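Long-range contacts in periplasmic binding protein (Roseiflexus sp., PDB 5Y8B), which probably binds heme in the periplasm and delivers it to an ABC transporter for uptake: residues 13-18 / 66-71; 137-142 / 256-261; 143-148 / 199-204. All coordinates share one frame; numbering follows the deposited sequence.

Contact 1: residues 13-18 / 66-71; sequences GDITEI and LVIGDE. With MG (magnesium ion), chain B.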
# COMPACT_ATOMS: atom_id res chain seq x y z
N GLY A 13 2.77 6.28 -5.44
CA GLY A 13 4.02 5.83 -4.84
C GLY A 13 4.53 4.48 -5.30
O GLY A 13 5.74 4.31 -5.49
N ASP A 14 3.62 3.53 -5.49
CA ASP A 14 3.99 2.19 -5.96
C ASP A 14 4.52 2.22 -7.40
O ASP A 14 5.52 1.57 -7.71
CB ASP A 14 2.85 1.18 -5.79
CG ASP A 14 1.55 1.60 -6.48
OD1 ASP A 14 1.26 2.81 -6.58
OD2 ASP A 14 0.79 0.72 -6.91
N ILE A 15 3.86 3.02 -8.25
CA ILE A 15 4.30 3.30 -9.62
C ILE A 15 5.71 3.92 -9.62
O ILE A 15 6.58 3.51 -10.39
CB ILE A 15 3.26 4.17 -10.39
CG1 ILE A 15 1.88 3.47 -10.52
CG2 ILE A 15 3.79 4.64 -11.75
CD1 ILE A 15 1.86 2.11 -11.22
N THR A 16 5.93 4.91 -8.74
CA THR A 16 7.24 5.52 -8.55
C THR A 16 8.29 4.47 -8.15
O THR A 16 9.35 4.38 -8.78
CB THR A 16 7.16 6.68 -7.53
OG1 THR A 16 6.31 7.70 -8.05
CG2 THR A 16 8.53 7.27 -7.24
N GLU A 17 8.00 3.70 -7.12
CA GLU A 17 8.88 2.60 -6.71
C GLU A 17 9.27 1.64 -7.86
O GLU A 17 10.45 1.26 -7.98
CB GLU A 17 8.26 1.85 -5.53
CG GLU A 17 9.25 0.90 -4.87
CD GLU A 17 8.72 0.20 -3.65
OE1 GLU A 17 7.66 0.58 -3.11
OE2 GLU A 17 9.40 -0.76 -3.23
N ILE A 18 8.29 1.27 -8.70
CA ILE A 18 8.53 0.45 -9.90
C ILE A 18 9.51 1.13 -10.88
O ILE A 18 10.41 0.45 -11.41
CB ILE A 18 7.20 0.06 -10.63
CG1 ILE A 18 6.36 -0.85 -9.73
CG2 ILE A 18 7.46 -0.70 -11.93
CD1 ILE A 18 4.91 -0.93 -10.11
N LEU A 66 5.75 12.31 -20.24
CA LEU A 66 4.88 11.18 -19.88
C LEU A 66 4.31 11.31 -18.45
O LEU A 66 5.02 11.71 -17.51
CB LEU A 66 5.63 9.84 -20.06
CG LEU A 66 4.95 8.53 -19.60
CD1 LEU A 66 3.78 8.15 -20.50
CD2 LEU A 66 5.96 7.40 -19.49
N VAL A 67 3.02 11.01 -18.31
CA VAL A 67 2.35 10.97 -17.01
C VAL A 67 1.84 9.55 -16.81
O VAL A 67 1.15 9.01 -17.66
CB VAL A 67 1.19 12.00 -16.88
CG1 VAL A 67 0.56 11.95 -15.50
CG2 VAL A 67 1.68 13.41 -17.16
N ILE A 68 2.20 8.96 -15.68
CA ILE A 68 1.93 7.55 -15.46
C ILE A 68 1.42 7.33 -14.03
O ILE A 68 1.92 7.97 -13.08
CB ILE A 68 3.17 6.69 -15.84
CG1 ILE A 68 2.84 5.19 -15.83
CG2 ILE A 68 4.41 7.05 -15.01
CD1 ILE A 68 3.83 4.32 -16.58
N GLY A 69 0.40 6.48 -13.90
CA GLY A 69 -0.17 6.13 -12.60
C GLY A 69 -1.03 4.88 -12.61
O GLY A 69 -1.06 4.13 -13.58
N ASP A 70 -1.73 4.64 -11.51
CA ASP A 70 -2.73 3.57 -11.46
C ASP A 70 -4.14 4.11 -11.13
O ASP A 70 -4.31 5.31 -10.94
CB ASP A 70 -2.29 2.42 -10.52
CG ASP A 70 -2.15 2.86 -9.06
OD1 ASP A 70 -2.84 3.80 -8.62
OD2 ASP A 70 -1.34 2.23 -8.34
N GLU A 71 -5.11 3.21 -11.06
CA GLU A 71 -6.51 3.57 -10.77
C GLU A 71 -6.76 4.37 -9.46
O GLU A 71 -7.82 4.97 -9.32
CB GLU A 71 -7.44 2.35 -10.89
CG GLU A 71 -7.21 1.23 -9.88
CD GLU A 71 -8.11 0.02 -10.13
OE1 GLU A 71 -7.58 -1.01 -10.58
OE2 GLU A 71 -9.33 0.11 -9.90
MG MG B . -1.37 1.58 -6.32
O HOH W 1 -1.88 3.73 -5.90
O HOH W 2 -1.04 0.89 -4.37
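Asp14 and Asp70 reach toward each other from opposite directions and share one magnesium ion, a case of two like charges brought together by a metal. Asp14 OD2 lies 2.4 Å from the magnesium and Asp70 OD2 lies 2.1 Å from it, which brings these two carboxylate oxygens to 3.0 Å of each other. The carboxylate planes are turned 54° apart, so the groups neither stack nor lie coplanar. In both side chains CG stands between the backbone N and the carbonyl carbon (chi1 57° in Asp14, 63° in Asp70), and this carries each carboxylate to the ion. Two waters add to the shell, and one of them, 2.2 Å from the magnesium, also donates to Asp70 OD1 at 2.9 Å. Asp94 supplies a further ligand, while Lys104 hydrogen-bonds Asp14 OD2 and Ala72 N holds Asp70 OD1.

Behind the metal, the start of helix 13-21 rests on a strand of the parallel sheet; the axes of segments 13-18 and 66-70 approach to 7.8 Å. Ile15 fills the gap with its two branches divided: CG1 lies over the backbone where Gly69 joins Asp70, and CG2 meets Ile68 CG2 at 4.1 Å, the two side chains crossing at a slant. Asn12 OD1 takes the backbone N-H of Asp70, fixing the strand end that presents its carboxylate.

Three carboxylates on one cation would be expected to repel one another without it; the magnesium, with the Lys104 ammonium beside it, probably offsets that charge and favours their ionised form.

Contact 2: residues 137-142 / 256-261; sequences RRITNP and DLTIAF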
# COMPACT_ATOMS: atom_id res chain seq x y z
N ARG A 137 3.82 -21.08 6.04
CA ARG A 137 3.60 -22.47 6.48
C ARG A 137 4.15 -22.79 7.89
O ARG A 137 3.89 -23.88 8.42
CB ARG A 137 4.18 -23.47 5.47
CG ARG A 137 3.59 -23.46 4.07
CD ARG A 137 4.42 -24.32 3.12
NE ARG A 137 4.69 -25.66 3.67
CZ ARG A 137 5.81 -26.37 3.48
NH1 ARG A 137 6.80 -25.89 2.74
NH2 ARG A 137 5.93 -27.56 4.05
N ARG A 138 4.92 -21.87 8.49
CA ARG A 138 5.29 -21.98 9.91
C ARG A 138 4.07 -21.85 10.83
O ARG A 138 4.07 -22.38 11.94
CB ARG A 138 6.30 -20.91 10.31
CG ARG A 138 7.72 -21.14 9.80
CD ARG A 138 8.47 -19.82 9.75
NE ARG A 138 8.93 -19.42 11.08
CZ ARG A 138 8.62 -18.28 11.71
NH1 ARG A 138 7.84 -17.36 11.15
NH2 ARG A 138 9.12 -18.08 12.91
N ILE A 139 3.05 -21.13 10.38
CA ILE A 139 1.91 -20.83 11.23
C ILE A 139 0.92 -21.98 11.18
O ILE A 139 0.38 -22.28 10.12
CB ILE A 139 1.25 -19.49 10.82
CG1 ILE A 139 2.27 -18.36 11.03
CG2 ILE A 139 -0.05 -19.26 11.60
CD1 ILE A 139 1.92 -17.08 10.29
N THR A 140 0.71 -22.61 12.34
CA THR A 140 -0.20 -23.75 12.49
C THR A 140 -1.51 -23.30 13.12
O THR A 140 -2.53 -23.97 12.97
CB THR A 140 0.40 -24.85 13.38
OG1 THR A 140 0.92 -24.27 14.59
CG2 THR A 140 1.53 -25.61 12.64
N ASN A 141 -1.47 -22.19 13.84
CA ASN A 141 -2.66 -21.60 14.43
C ASN A 141 -2.76 -20.13 13.99
O ASN A 141 -2.18 -19.25 14.63
CB ASN A 141 -2.61 -21.75 15.96
CG ASN A 141 -3.91 -21.38 16.64
OD1 ASN A 141 -5.00 -21.52 16.08
ND2 ASN A 141 -3.80 -20.90 17.88
N PRO A 142 -3.49 -19.86 12.88
CA PRO A 142 -3.63 -18.50 12.31
C PRO A 142 -4.13 -17.46 13.31
O PRO A 142 -5.20 -17.64 13.91
CB PRO A 142 -4.66 -18.69 11.18
CG PRO A 142 -4.62 -20.14 10.84
CD PRO A 142 -4.21 -20.88 12.08
N ASP A 256 8.03 -9.99 6.58
CA ASP A 256 7.87 -9.24 7.82
C ASP A 256 6.55 -9.53 8.56
O ASP A 256 6.58 -9.79 9.77
CB ASP A 256 8.02 -7.74 7.55
CG ASP A 256 9.47 -7.33 7.24
OD1 ASP A 256 10.41 -8.12 7.46
OD2 ASP A 256 9.67 -6.18 6.79
N LEU A 257 5.42 -9.49 7.84
CA LEU A 257 4.10 -9.78 8.40
C LEU A 257 3.99 -11.19 8.94
O LEU A 257 3.53 -11.37 10.08
CB LEU A 257 2.98 -9.60 7.36
CG LEU A 257 2.37 -8.25 7.00
CD1 LEU A 257 1.30 -8.47 5.93
CD2 LEU A 257 1.79 -7.53 8.22
N THR A 258 4.40 -12.18 8.13
CA THR A 258 4.34 -13.57 8.56
C THR A 258 5.23 -13.88 9.78
O THR A 258 4.82 -14.66 10.65
CB THR A 258 4.46 -14.62 7.41
OG1 THR A 258 3.95 -15.87 7.88
CG2 THR A 258 5.90 -14.81 6.88
N ILE A 259 6.40 -13.25 9.86
CA ILE A 259 7.29 -13.37 11.02
C ILE A 259 6.55 -12.86 12.27
O ILE A 259 6.46 -13.57 13.29
CB ILE A 259 8.65 -12.66 10.81
CG1 ILE A 259 9.51 -13.46 9.81
CG2 ILE A 259 9.39 -12.47 12.13
CD1 ILE A 259 10.79 -12.77 9.34
N ALA A 260 5.96 -11.67 12.14
CA ALA A 260 5.16 -11.04 13.20
C ALA A 260 3.89 -11.83 13.57
O ALA A 260 3.57 -11.94 14.76
CB ALA A 260 4.83 -9.61 12.83
N PHE A 261 3.20 -12.39 12.57
CA PHE A 261 1.99 -13.20 12.80
C PHE A 261 2.32 -14.48 13.56
O PHE A 261 1.53 -14.93 14.40
CB PHE A 261 1.26 -13.56 11.49
CG PHE A 261 0.54 -12.39 10.82
CD1 PHE A 261 0.45 -11.13 11.42
CD2 PHE A 261 -0.09 -12.58 9.59
CE1 PHE A 261 -0.21 -10.08 10.80
CE2 PHE A 261 -0.76 -11.53 8.96
CZ PHE A 261 -0.82 -10.28 9.57
O HOH W 3 5.62 -17.38 9.52
O HOH W 4 8.50 -15.46 13.51
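Ile139 and Arg138 make this contact in two quite different ways, one through a methyl group and the other through water. Ile139 has CG1 anti to its carbonyl carbon (chi1 -63°) and the chain then extends (chi2 162°), which sends CD1 alone into the side of helix 250-265. There it lies 3.8 Å from Phe261 CB and 3.4 Å from Thr258 OG1, packing against the root of the phenylalanine, whose ring leads off elsewhere. The Thr258 hydroxyl also hydrogen-bonds the carbonyl oxygen of Ala172.

Arg138 sets off toward the helix and bends at chi3 (78°), bringing the edge of its guanidinium alongside, with NH1 4.0 Å from Ile259 CA. Water fills the polar gap: one molecule accepts from Arg138 NH1 at 2.8 Å and donates to Thr258 OG1, and a second, in the guanidinium plane, accepts from Arg138 NH2 at 2.8 Å and donates to Ile259 O. The same arginine makes a cation-pi contact with Tyr262, the residue after Phe261.

A partly buried seam thus joins an apolar inner side to a hydrated outer one. It ties the linker after helix 115-135, the long helix that spans the two lobes of this periplasmic binding protein, to the C-terminal helix; a rigid helical connection of this kind is the hallmark of the heme- and siderophore-binding class of the fold.

Contact 3: residues 143-148 / 199-204; sequences PHVLFL and PDVLLV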
# COMPACT_ATOMS: atom_id res chain seq x y z
N PRO A 143 -3.34 -16.39 13.53
CA PRO A 143 -3.84 -15.37 14.43
C PRO A 143 -4.94 -14.54 13.75
O PRO A 143 -4.98 -14.42 12.50
CB PRO A 143 -2.60 -14.52 14.73
CG PRO A 143 -1.76 -14.65 13.51
CD PRO A 143 -2.02 -16.02 12.96
N HIS A 144 -5.83 -14.00 14.57
CA HIS A 144 -6.86 -13.09 14.12
C HIS A 144 -6.28 -11.68 14.15
O HIS A 144 -5.78 -11.22 15.17
CB HIS A 144 -8.15 -13.25 14.96
CG HIS A 144 -8.91 -14.51 14.64
ND1 HIS A 144 -8.35 -15.77 14.77
CD2 HIS A 144 -10.16 -14.70 14.17
CE1 HIS A 144 -9.23 -16.68 14.39
NE2 HIS A 144 -10.34 -16.06 14.03
N VAL A 145 -6.33 -11.03 12.99
CA VAL A 145 -5.71 -9.72 12.79
C VAL A 145 -6.79 -8.70 12.43
O VAL A 145 -7.64 -8.95 11.57
CB VAL A 145 -4.66 -9.78 11.65
CG1 VAL A 145 -3.93 -8.46 11.50
CG2 VAL A 145 -3.67 -10.92 11.86
N LEU A 146 -6.74 -7.55 13.10
CA LEU A 146 -7.55 -6.40 12.72
C LEU A 146 -6.68 -5.26 12.16
O LEU A 146 -5.78 -4.75 12.86
CB LEU A 146 -8.37 -5.92 13.93
CG LEU A 146 -9.59 -5.02 13.71
CD1 LEU A 146 -10.69 -5.76 12.95
CD2 LEU A 146 -10.11 -4.53 15.05
N PHE A 147 -6.94 -4.86 10.91
CA PHE A 147 -6.31 -3.66 10.35
C PHE A 147 -7.13 -2.43 10.66
O PHE A 147 -8.34 -2.40 10.42
CB PHE A 147 -6.05 -3.74 8.83
CG PHE A 147 -5.39 -2.50 8.27
CD1 PHE A 147 -4.00 -2.32 8.34
CD2 PHE A 147 -6.17 -1.48 7.68
CE1 PHE A 147 -3.40 -1.17 7.84
CE2 PHE A 147 -5.57 -0.33 7.17
CZ PHE A 147 -4.18 -0.17 7.25
N LEU A 148 -6.45 -1.40 11.17
CA LEU A 148 -7.08 -0.13 11.49
C LEU A 148 -6.53 1.00 10.65
O LEU A 148 -5.31 1.20 10.58
CB LEU A 148 -6.90 0.20 12.98
CG LEU A 148 -7.30 -0.89 13.98
CD1 LEU A 148 -6.81 -0.53 15.37
CD2 LEU A 148 -8.80 -1.11 13.96
N PRO A 199 -9.24 -9.70 18.21
CA PRO A 199 -8.01 -9.90 17.46
C PRO A 199 -6.81 -10.18 18.37
O PRO A 199 -6.68 -9.58 19.44
CB PRO A 199 -7.82 -8.57 16.70
CG PRO A 199 -8.62 -7.57 17.45
CD PRO A 199 -9.79 -8.34 18.00
N ASP A 200 -5.98 -11.11 17.92
CA ASP A 200 -4.71 -11.42 18.58
C ASP A 200 -3.68 -10.33 18.34
O ASP A 200 -2.78 -10.13 19.15
CB ASP A 200 -4.18 -12.75 18.07
CG ASP A 200 -5.19 -13.84 18.23
OD1 ASP A 200 -5.61 -14.07 19.39
OD2 ASP A 200 -5.60 -14.45 17.21
N VAL A 201 -3.83 -9.61 17.23
CA VAL A 201 -2.88 -8.59 16.83
C VAL A 201 -3.56 -7.44 16.06
O VAL A 201 -4.45 -7.66 15.23
CB VAL A 201 -1.59 -9.22 16.17
CG1 VAL A 201 -1.92 -10.09 14.98
CG2 VAL A 201 -0.57 -8.15 15.81
N LEU A 202 -3.17 -6.22 16.41
CA LEU A 202 -3.64 -5.03 15.71
C LEU A 202 -2.60 -4.55 14.70
O LEU A 202 -1.47 -4.26 15.07
CB LEU A 202 -3.98 -3.92 16.70
CG LEU A 202 -5.15 -4.15 17.65
CD1 LEU A 202 -5.35 -2.91 18.51
CD2 LEU A 202 -6.44 -4.51 16.90
N LEU A 203 -3.01 -4.48 13.43
CA LEU A 203 -2.18 -4.01 12.33
C LEU A 203 -2.55 -2.56 11.96
O LEU A 203 -3.72 -2.26 11.69
CB LEU A 203 -2.35 -4.93 11.12
CG LEU A 203 -1.52 -4.66 9.86
CD1 LEU A 203 -0.02 -4.83 10.12
CD2 LEU A 203 -1.98 -5.62 8.78
N VAL A 204 -1.56 -1.68 11.99
CA VAL A 204 -1.77 -0.26 11.74
C VAL A 204 -0.71 0.32 10.79
O VAL A 204 0.25 -0.38 10.39
CB VAL A 204 -1.86 0.57 13.05
CG1 VAL A 204 -3.06 0.14 13.90
CG2 VAL A 204 -0.56 0.51 13.87
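Strands 144-151 and 201-205 run side by side in the same direction, a parallel pair within the mixed sheet of one lobe. Hydrogen bonds alternate between them: Val201 N donates to His144 O at 3.3 Å, Leu146 N to Val201 O at 3.1 Å, Leu203 N to Leu146 O at 2.8 Å, and Leu148 N to Leu203 O at 2.9 Å. Leu146 therefore uses both its N-H and its carbonyl on the neighbouring strand. The donor of Leu203 stands 30° out of the Leu146 carbonyl plane, whereas the other three bonds enter nearly along the carbonyl direction.

Side chains pair on the two faces. On one, Val145 and Val201 lie side by side and point the same way, Val145 CG2 to Val201 CG1 at 3.7 Å, and farther along the edge of the Phe147 ring meets Leu203, where Phe147 CD1 lies 3.7 Å from Leu203 CG. Phe147 has CG anti to its backbone N (chi1 -180°), which puts the ring edge at Leu203 CG. On the other face, Leu146 and Leu202 run alongside each other, and Leu146 CB also touches the Pro199 ring.

The next layer of packing comes from helices. Phe261 of helix 250-265 covers Val145, Leu257 of the same helix covers Leu203, and Val165 of helix 164-171 reaches both Phe147 and Leu203. Strand 235-238 continues the sheet beyond 201-205, setting Ile236 against Val201 and Leu203.

The start of the strands is fixed by a side chain: Asp200 turns its carboxylate back across the gap, and Asp200 OD2 takes the backbone N-H of His144 on its anti side, 17° out of the carboxylate plane, in an almost straight bond of 2.7 Å from His144 N.

How the contacts relate
Contact 1 comes first along the chain and closes before the others open; its centre lies about 31 Å from that of contact 2 and about 29 Å from that of contact 3, on the opposite side of the chain's centre. It belongs to the lobe of the four-stranded parallel sheet, whereas contact 3 belongs to that of the mixed sheet. Contacts 2 and 3, centres about 13 Å apart, adjoin: residues 137-142 lead directly into 143-148, both segments of contact 3 lie between residues 142 and 256, and helix 250-265 is shared by the two. Helix 115-135 connects the lobes, consistent with a two-lobed binding protein whose ligand is held between them.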